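Local coordinates for uncharacterized lipoprotein GfcB (Escherichia coli K12, PDB 2IN5) that is of unknown function but, as a membrane-anchored lipoprotein related to group 4 capsule proteins, may take part in capsule polysaccharide production, at residues Arg111-Ser116 with Leu183-Ile188; Ala124-Thr129 with Glu152-Thr157. All blocks are in the same frame, centred on the assembly; numbering follows the deposited sequence.

Overall arrangement
Both contacts involve the antiparallel beta structure, contact 1 through one strand and a loop. Their centres are about 10 Å apart, and strands 108-117 and 120-140, which follow each other in the chain and pair as neighbours, bring them together. Contact 1 is buried and almost wholly apolar: a loop rests on side chains of strand 108-117, and no hydrogen bond crosses. Contact 2 is partly buried and joins two neighbouring strands by backbone hydrogen bonds, with hydroxyl groups along its more exposed face. Among the places where they touch, Ile113 CG1 packs 3.5 Å from Leu126 CD1. The loop of contact 1 also reaches contact 2, since Ala124 and Ser156 both lie against Ala185.

Contact 1 of 2, residues Arg111-Ser116 with Leu183-Ile188; sequences RDILWS and LGAGVI
The carbonyl oxygen of Val187 accepts two N-H groups from its own loop: that of Gly184, with N 3.0 Å from Val187 O, and, weakly, that of Leu183. Leu183 N also gives a hydrogen bond to Ile188 O, at 2.8 Å. These bonds fold residues 183-188 into a compact turn joining the antiparallel strands 176-182 and 189-194 of a beta hairpin, and the turn lies against Ile113 and Trp115 of strand 108-117. No hydrogen bond links the two segments; the contact is made by the indole and Ile113 against backbone atoms and small aliphatic groups of the turn. Gly184 comes down directly on the indole, its CA 3.8 Å from the centroid of the five-membered ring and only 12° off the ring normal, a CH-pi contact over the face. Glycine suits this place because it has no CB to hold the backbone off the ring. Ala185 N follows over the same face, displaced toward the rim, and the small methyl of Ala185 fits close to the six-membered ring, with CB 3.5 Å from Trp115 CH2. The wide, flat indole thus spans several residues of the turn. Its polar NE1 bonds to Glu117 OE2, one strand residue beyond the segment. Ile113, two residues back and pointing to the same side, extends its long branch with CD1 anti to CA (chi2 174°). That methyl meets the Gly184-Ala185 peptide, Ile113 CD1 lying 3.6 Å from Gly184 C. Around the indole, Leu183 CD2 approaches Trp115 CD1 obliquely, at 4.2 Å. The branched Val187 side chain crosses the tryptophan at about a right angle, its CG2 methyl 3.9 Å from Trp115 NE1.

Contact 2 of 2, residues Ala124-Thr129 with Glu152-Thr157; sequences ATLSST and EEVTST
Ser127 and Thr155 face each other as a hydrogen-bonded pair, each satisfying both backbone groups of the other. Ser127 N reaches Thr155 O at 3.0 Å, almost straight at hydrogen (169°), and Thr155 N returns a bond to Ser127 O at 2.9 Å. Their hydroxyls meet on the same face: Ser127 OG and Thr155 OG1 form a weak hydrogen bond of 3.1 Å in which either may donate. Small polar side chains suit this partly exposed face, each serving the other. Thr129, two residues after Ser127, and Glu153, two before Thr155, repeat the backbone exchange, with Glu153 N 2.9 Å from Thr129 O and Thr129 N bonded to Glu153 O. Strands 120-140 and 143-156 thus form an antiparallel beta hairpin, the axes of residues 124-129 and 152-156 running at 156° in their N-to-C directions. At the non-hydrogen-bonded positions the backbone bonds turn outward to the flanking strands: Ser128 pairs with Trp109 and Val154 with Trp163. The face bearing Leu126, Ser128 and Val154 is buried. Val154, with CG1 anti to the backbone N (chi1 -168°), sets that methyl against Leu126 CD2, while its CG2 packs on Ser128 CB. Ser128 OG gives its proton to Glu152 OE2 at 2.8 Å, meeting the carboxylate from above its plane, and is also hydrogen-bonded to Arg111 NH1. The long, extended glutamate carries its other oxygen, OE1, to a salt bridge with Arg75 and a hydrogen bond with Asn165, so both carboxylate oxygens are occupied. Thr125 O receives a CA-H...O contact from Ser156 CA at 3.3 Å. One water closes this end, accepting from Thr125 N at 3.0 Å and donating to Thr157 O at 2.7 Å.

Contact 1 of 2, residues Arg111-Ser116 with Leu183-Ile188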
ATOM      1  N   ARG A 111      -5.558 -13.675  20.352  1.00 34.06           N
ATOM      2  CA  ARG A 111      -4.873 -13.729  19.072  1.00 32.81           C
ATOM      3  C   ARG A 111      -3.435 -14.165  19.273  1.00 32.39           C
ATOM      4  O   ARG A 111      -2.950 -14.258  20.405  1.00 32.79           O
ATOM      5  CB  ARG A 111      -4.907 -12.353  18.392  1.00 33.13           C
ATOM      6  CG  ARG A 111      -4.044 -11.277  19.044  1.00 31.28           C
ATOM      7  CD  ARG A 111      -4.499 -10.971  20.455  1.00 32.16           C
ATOM      8  NE  ARG A 111      -3.939  -9.714  20.931  1.00 32.26           N
ATOM      9  CZ  ARG A 111      -4.268  -9.136  22.081  1.00 32.36           C
ATOM     10  NH1 ARG A 111      -5.161  -9.697  22.887  1.00 30.66           N
ATOM     11  NH2 ARG A 111      -3.705  -7.988  22.425  1.00 32.69           N
ATOM     12  N   ASP A 112      -2.757 -14.459  18.175  1.00 30.82           N
ATOM     13  CA  ASP A 112      -1.360 -14.850  18.258  1.00 31.72           C
ATOM     14  C   ASP A 112      -0.562 -13.774  17.518  1.00 29.35           C
ATOM     15  O   ASP A 112      -1.087 -13.119  16.621  1.00 27.91           O
ATOM     16  CB  ASP A 112      -1.131 -16.225  17.601  1.00 34.75           C
ATOM     17  CG  ASP A 112      -1.898 -17.353  18.286  1.00 38.30           C
ATOM     18  OD1 ASP A 112      -1.733 -17.558  19.512  1.00 39.62           O
ATOM     19  OD2 ASP A 112      -2.664 -18.051  17.584  1.00 42.37           O
ATOM     20  N   ILE A 113       0.689 -13.567  17.912  1.00 27.19           N
ATOM     21  CA  ILE A 113       1.527 -12.588  17.227  1.00 26.21           C
ATOM     22  C   ILE A 113       2.829 -13.267  16.841  1.00 27.41           C
ATOM     23  O   ILE A 113       3.241 -14.250  17.459  1.00 27.45           O
ATOM     24  CB  ILE A 113       1.857 -11.324  18.114  1.00 24.45           C
ATOM     25  CG1 ILE A 113       2.548 -11.738  19.409  1.00 19.51           C
ATOM     26  CG2 ILE A 113       0.576 -10.557  18.461  1.00 21.71           C
ATOM     27  CD1 ILE A 113       3.000 -10.564  20.219  1.00 20.81           C
ATOM     28  N   LEU A 114       3.464 -12.730  15.804  1.00 28.28           N
ATOM     29  CA  LEU A 114       4.730 -13.243  15.308  1.00 26.74           C
ATOM     30  C   LEU A 114       5.650 -12.054  15.134  1.00 26.29           C
ATOM     31  O   LEU A 114       5.335 -11.145  14.376  1.00 27.80           O
ATOM     32  CB  LEU A 114       4.531 -13.920  13.951  1.00 26.55           C
ATOM     33  CG  LEU A 114       5.774 -14.489  13.250  1.00 24.29           C
ATOM     34  CD1 LEU A 114       6.432 -15.558  14.101  1.00 19.75           C
ATOM     35  CD2 LEU A 114       5.364 -15.039  11.911  1.00 24.47           C
ATOM     36  N   TRP A 115       6.782 -12.042  15.820  1.00 26.22           N
ATOM     37  CA  TRP A 115       7.690 -10.913  15.672  1.00 27.77           C
ATOM     38  C   TRP A 115       9.157 -11.362  15.656  1.00 30.22           C
ATOM     39  O   TRP A 115       9.492 -12.428  16.171  1.00 30.48           O
ATOM     40  CB  TRP A 115       7.426  -9.913  16.800  1.00 23.00           C
ATOM     41  CG  TRP A 115       8.040 -10.256  18.119  1.00 18.90           C
ATOM     42  CD1 TRP A 115       9.199  -9.750  18.630  1.00 18.47           C
ATOM     43  CD2 TRP A 115       7.537 -11.175  19.099  1.00 18.33           C
ATOM     44  NE1 TRP A 115       9.452 -10.295  19.868  1.00 18.53           N
ATOM     45  CE2 TRP A 115       8.448 -11.170  20.182  1.00 16.89           C
ATOM     46  CE3 TRP A 115       6.404 -11.999  19.171  1.00 16.85           C
ATOM     47  CZ2 TRP A 115       8.266 -11.952  21.317  1.00 14.59           C
ATOM     48  CZ3 TRP A 115       6.220 -12.781  20.297  1.00 15.91           C
ATOM     49  CH2 TRP A 115       7.149 -12.752  21.360  1.00 20.60           C
ATOM     50  N   SER A 116      10.028 -10.567  15.048  1.00 32.91           N
ATOM     51  CA  SER A 116      11.438 -10.925  15.012  1.00 36.13           C
ATOM     52  C   SER A 116      12.201 -10.173  16.094  1.00 39.45           C
ATOM     53  O   SER A 116      11.925  -9.011  16.372  1.00 40.18           O
ATOM     54  CB  SER A 116      12.041 -10.627  13.640  1.00 36.95           C
ATOM     55  OG  SER A 116      12.085  -9.247  13.362  1.00 36.54           O
ATOM     56  N   LEU A 183       5.479  -4.268  21.172  1.00 32.62           N
ATOM     57  CA  LEU A 183       5.605  -4.690  19.788  1.00 31.48           C
ATOM     58  C   LEU A 183       5.584  -6.220  19.733  1.00 30.78           C
ATOM     59  O   LEU A 183       5.164  -6.817  18.746  1.00 30.10           O
ATOM     60  CB  LEU A 183       6.892  -4.118  19.191  1.00 30.03           C
ATOM     61  CG  LEU A 183       7.243  -4.469  17.751  1.00 29.51           C
ATOM     62  CD1 LEU A 183       8.130  -3.388  17.172  1.00 26.70           C
ATOM     63  CD2 LEU A 183       7.944  -5.837  17.718  1.00 30.24           C
ATOM     64  N   GLY A 184       6.032  -6.844  20.812  1.00 30.88           N
ATOM     65  CA  GLY A 184       6.033  -8.289  20.884  1.00 31.12           C
ATOM     66  C   GLY A 184       5.312  -8.658  22.161  1.00 32.56           C
ATOM     67  O   GLY A 184       4.572  -7.842  22.711  1.00 31.81           O
ATOM     68  N   ALA A 185       5.521  -9.877  22.640  1.00 33.74           N
ATOM     69  CA  ALA A 185       4.881 -10.315  23.868  1.00 35.07           C
ATOM     70  C   ALA A 185       5.551  -9.641  25.067  1.00 36.05           C
ATOM     71  O   ALA A 185       6.623 -10.056  25.508  1.00 36.10           O
ATOM     72  CB  ALA A 185       4.970 -11.824  23.992  1.00 34.86           C
ATOM     73  N   GLY A 186       4.917  -8.589  25.578  1.00 35.58           N
ATOM     74  CA  GLY A 186       5.454  -7.871  26.723  1.00 35.41           C
ATOM     75  C   GLY A 186       6.853  -7.311  26.525  1.00 33.99           C
ATOM     76  O   GLY A 186       7.572  -7.078  27.499  1.00 34.38           O
ATOM     77  N   VAL A 187       7.233  -7.082  25.271  1.00 33.00           N
ATOM     78  CA  VAL A 187       8.555  -6.553  24.937  1.00 32.65           C
ATOM     79  C   VAL A 187       8.478  -5.487  23.838  1.00 33.01           C
ATOM     80  O   VAL A 187       7.561  -5.502  23.010  1.00 35.09           O
ATOM     81  CB  VAL A 187       9.502  -7.693  24.443  1.00 33.91           C
ATOM     82  CG1 VAL A 187       9.603  -8.794  25.495  1.00 29.15           C
ATOM     83  CG2 VAL A 187       8.991  -8.265  23.130  1.00 31.71           C
ATOM     84  N   ILE A 188       9.451  -4.576  23.842  1.00 30.97           N
ATOM     85  CA  ILE A 188       9.559  -3.488  22.871  1.00 29.38           C
ATOM     86  C   ILE A 188       8.375  -2.515  22.870  1.00 31.31           C
ATOM     87  O   ILE A 188       7.552  -2.505  21.950  1.00 30.37           O
ATOM     88  CB  ILE A 188       9.755  -4.024  21.449  1.00 27.44           C
ATOM     89  CG1 ILE A 188      10.967  -4.954  21.414  1.00 27.07           C
ATOM     90  CG2 ILE A 188       9.987  -2.862  20.484  1.00 26.99           C
ATOM     91  CD1 ILE A 188      11.196  -5.616  20.065  1.00 25.03           C
TER

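Contact 2 of 2, residues Ala124-Thr129 with Glu152-Thr157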
ATOM      1  N   ALA A 124       3.660 -15.855  20.189  1.00 33.82           N
ATOM      2  CA  ALA A 124       2.973 -16.194  21.432  1.00 34.66           C
ATOM      3  C   ALA A 124       1.465 -16.001  21.345  1.00 34.15           C
ATOM      4  O   ALA A 124       0.970 -15.319  20.456  1.00 33.61           O
ATOM      5  CB  ALA A 124       3.544 -15.368  22.580  1.00 35.54           C
ATOM      6  N   THR A 125       0.735 -16.623  22.262  1.00 35.14           N
ATOM      7  CA  THR A 125      -0.710 -16.497  22.264  1.00 36.71           C
ATOM      8  C   THR A 125      -1.117 -15.488  23.321  1.00 36.96           C
ATOM      9  O   THR A 125      -0.889 -15.692  24.517  1.00 36.98           O
ATOM     10  CB  THR A 125      -1.387 -17.842  22.533  1.00 39.01           C
ATOM     11  OG1 THR A 125      -1.008 -18.767  21.509  1.00 40.25           O
ATOM     12  CG2 THR A 125      -2.908 -17.686  22.519  1.00 40.32           C
ATOM     13  N   LEU A 126      -1.711 -14.390  22.863  1.00 36.15           N
ATOM     14  CA  LEU A 126      -2.127 -13.320  23.751  1.00 34.46           C
ATOM     15  C   LEU A 126      -3.620 -13.238  23.971  1.00 34.18           C
ATOM     16  O   LEU A 126      -4.424 -13.341  23.039  1.00 33.70           O
ATOM     17  CB  LEU A 126      -1.652 -11.968  23.218  1.00 35.10           C
ATOM     18  CG  LEU A 126      -0.164 -11.624  23.207  1.00 36.74           C
ATOM     19  CD1 LEU A 126       0.582 -12.528  22.248  1.00 36.50           C
ATOM     20  CD2 LEU A 126      -0.006 -10.174  22.786  1.00 36.87           C
ATOM     21  N   SER A 127      -3.978 -13.038  25.228  1.00 33.94           N
ATOM     22  CA  SER A 127      -5.367 -12.895  25.616  1.00 35.19           C
ATOM     23  C   SER A 127      -5.434 -11.670  26.517  1.00 34.64           C
ATOM     24  O   SER A 127      -4.657 -11.540  27.463  1.00 34.94           O
ATOM     25  CB  SER A 127      -5.841 -14.147  26.358  1.00 36.39           C
ATOM     26  OG  SER A 127      -4.953 -14.477  27.409  1.00 39.66           O
ATOM     27  N   SER A 128      -6.353 -10.763  26.213  1.00 35.87           N
ATOM     28  CA  SER A 128      -6.492  -9.540  27.000  1.00 36.65           C
ATOM     29  C   SER A 128      -7.937  -9.156  27.268  1.00 38.22           C
ATOM     30  O   SER A 128      -8.863  -9.651  26.625  1.00 38.56           O
ATOM     31  CB  SER A 128      -5.817  -8.370  26.283  1.00 35.73           C
ATOM     32  OG  SER A 128      -6.489  -8.074  25.069  1.00 31.80           O
ATOM     33  N   THR A 129      -8.110  -8.253  28.226  1.00 39.12           N
ATOM     34  CA  THR A 129      -9.426  -7.751  28.590  1.00 39.23           C
ATOM     35  C   THR A 129      -9.332  -6.236  28.732  1.00 37.31           C
ATOM     36  O   THR A 129      -8.377  -5.712  29.312  1.00 35.54           O
ATOM     37  CB  THR A 129      -9.927  -8.366  29.925  1.00 40.76           C
ATOM     38  OG1 THR A 129      -9.125  -7.884  31.010  1.00 43.18           O
ATOM     39  CG2 THR A 129      -9.840  -9.882  29.878  1.00 39.16           C
ATOM     40  N   GLU A 152      -5.950  -2.083  28.525  1.00 32.49           N
ATOM     41  CA  GLU A 152      -5.985  -3.472  28.085  1.00 33.04           C
ATOM     42  C   GLU A 152      -4.992  -4.328  28.865  1.00 35.50           C
ATOM     43  O   GLU A 152      -3.770  -4.174  28.727  1.00 36.01           O
ATOM     44  CB  GLU A 152      -5.671  -3.556  26.587  1.00 32.17           C
ATOM     45  CG  GLU A 152      -5.510  -4.973  26.044  1.00 31.86           C
ATOM     46  CD  GLU A 152      -5.144  -5.001  24.561  1.00 34.35           C
ATOM     47  OE1 GLU A 152      -4.129  -4.374  24.182  1.00 33.24           O
ATOM     48  OE2 GLU A 152      -5.863  -5.656  23.766  1.00 32.26           O
ATOM     49  N   GLU A 153      -5.520  -5.220  29.695  1.00 36.44           N
ATOM     50  CA  GLU A 153      -4.682  -6.125  30.479  1.00 38.53           C
ATOM     51  C   GLU A 153      -4.381  -7.344  29.608  1.00 36.24           C
ATOM     52  O   GLU A 153      -5.272  -8.137  29.299  1.00 35.24           O
ATOM     53  CB  GLU A 153      -5.408  -6.551  31.765  1.00 40.58           C
ATOM     54  CG  GLU A 153      -5.730  -5.390  32.716  1.00 47.10           C
ATOM     55  CD  GLU A 153      -4.496  -4.552  33.069  1.00 51.67           C
ATOM     56  OE1 GLU A 153      -3.479  -5.139  33.520  1.00 53.02           O
ATOM     57  OE2 GLU A 153      -4.546  -3.307  32.902  1.00 51.68           O
ATOM     58  N   VAL A 154      -3.126  -7.489  29.202  1.00 35.18           N
ATOM     59  CA  VAL A 154      -2.760  -8.608  28.347  1.00 35.81           C
ATOM     60  C   VAL A 154      -1.916  -9.646  29.073  1.00 36.11           C
ATOM     61  O   VAL A 154      -1.097  -9.317  29.934  1.00 36.23           O
ATOM     62  CB  VAL A 154      -1.971  -8.135  27.087  1.00 36.54           C
ATOM     63  CG1 VAL A 154      -1.868  -9.266  26.086  1.00 34.67           C
ATOM     64  CG2 VAL A 154      -2.646  -6.928  26.456  1.00 35.46           C
ATOM     65  N   THR A 155      -2.151 -10.908  28.744  1.00 36.64           N
ATOM     66  CA  THR A 155      -1.378 -12.000  29.319  1.00 36.86           C
ATOM     67  C   THR A 155      -1.019 -12.939  28.172  1.00 37.42           C
ATOM     68  O   THR A 155      -1.860 -13.248  27.320  1.00 37.28           O
ATOM     69  CB  THR A 155      -2.160 -12.793  30.427  1.00 36.40           C
ATOM     70  OG1 THR A 155      -3.344 -13.375  29.870  1.00 37.84           O
ATOM     71  CG2 THR A 155      -2.540 -11.879  31.590  1.00 36.50           C
ATOM     72  N   SER A 156       0.245 -13.346  28.121  1.00 38.37           N
ATOM     73  CA  SER A 156       0.709 -14.277  27.096  1.00 40.25           C
ATOM     74  C   SER A 156       1.209 -15.505  27.828  1.00 40.48           C
ATOM     75  O   SER A 156       1.375 -15.492  29.048  1.00 38.52           O
ATOM     76  CB  SER A 156       1.837 -13.673  26.249  1.00 38.68           C
ATOM     77  OG  SER A 156       2.913 -13.240  27.058  1.00 42.13           O
ATOM     78  N   THR A 157       1.466 -16.563  27.081  1.00 42.19           N
ATOM     79  CA  THR A 157       1.912 -17.793  27.692  1.00 43.59           C
ATOM     80  C   THR A 157       3.188 -18.311  27.036  1.00 43.57           C
ATOM     81  O   THR A 157       3.541 -17.897  25.928  1.00 44.03           O
ATOM     82  CB  THR A 157       0.805 -18.836  27.570  1.00 43.22           C
ATOM     83  OG1 THR A 157       1.146 -20.004  28.324  1.00 47.29           O
ATOM     84  CG2 THR A 157       0.610 -19.196  26.117  1.00 41.33           C
TER
HETATM   85  O   HOH W   1       2.322 -18.707  23.652  1.00 43.96           O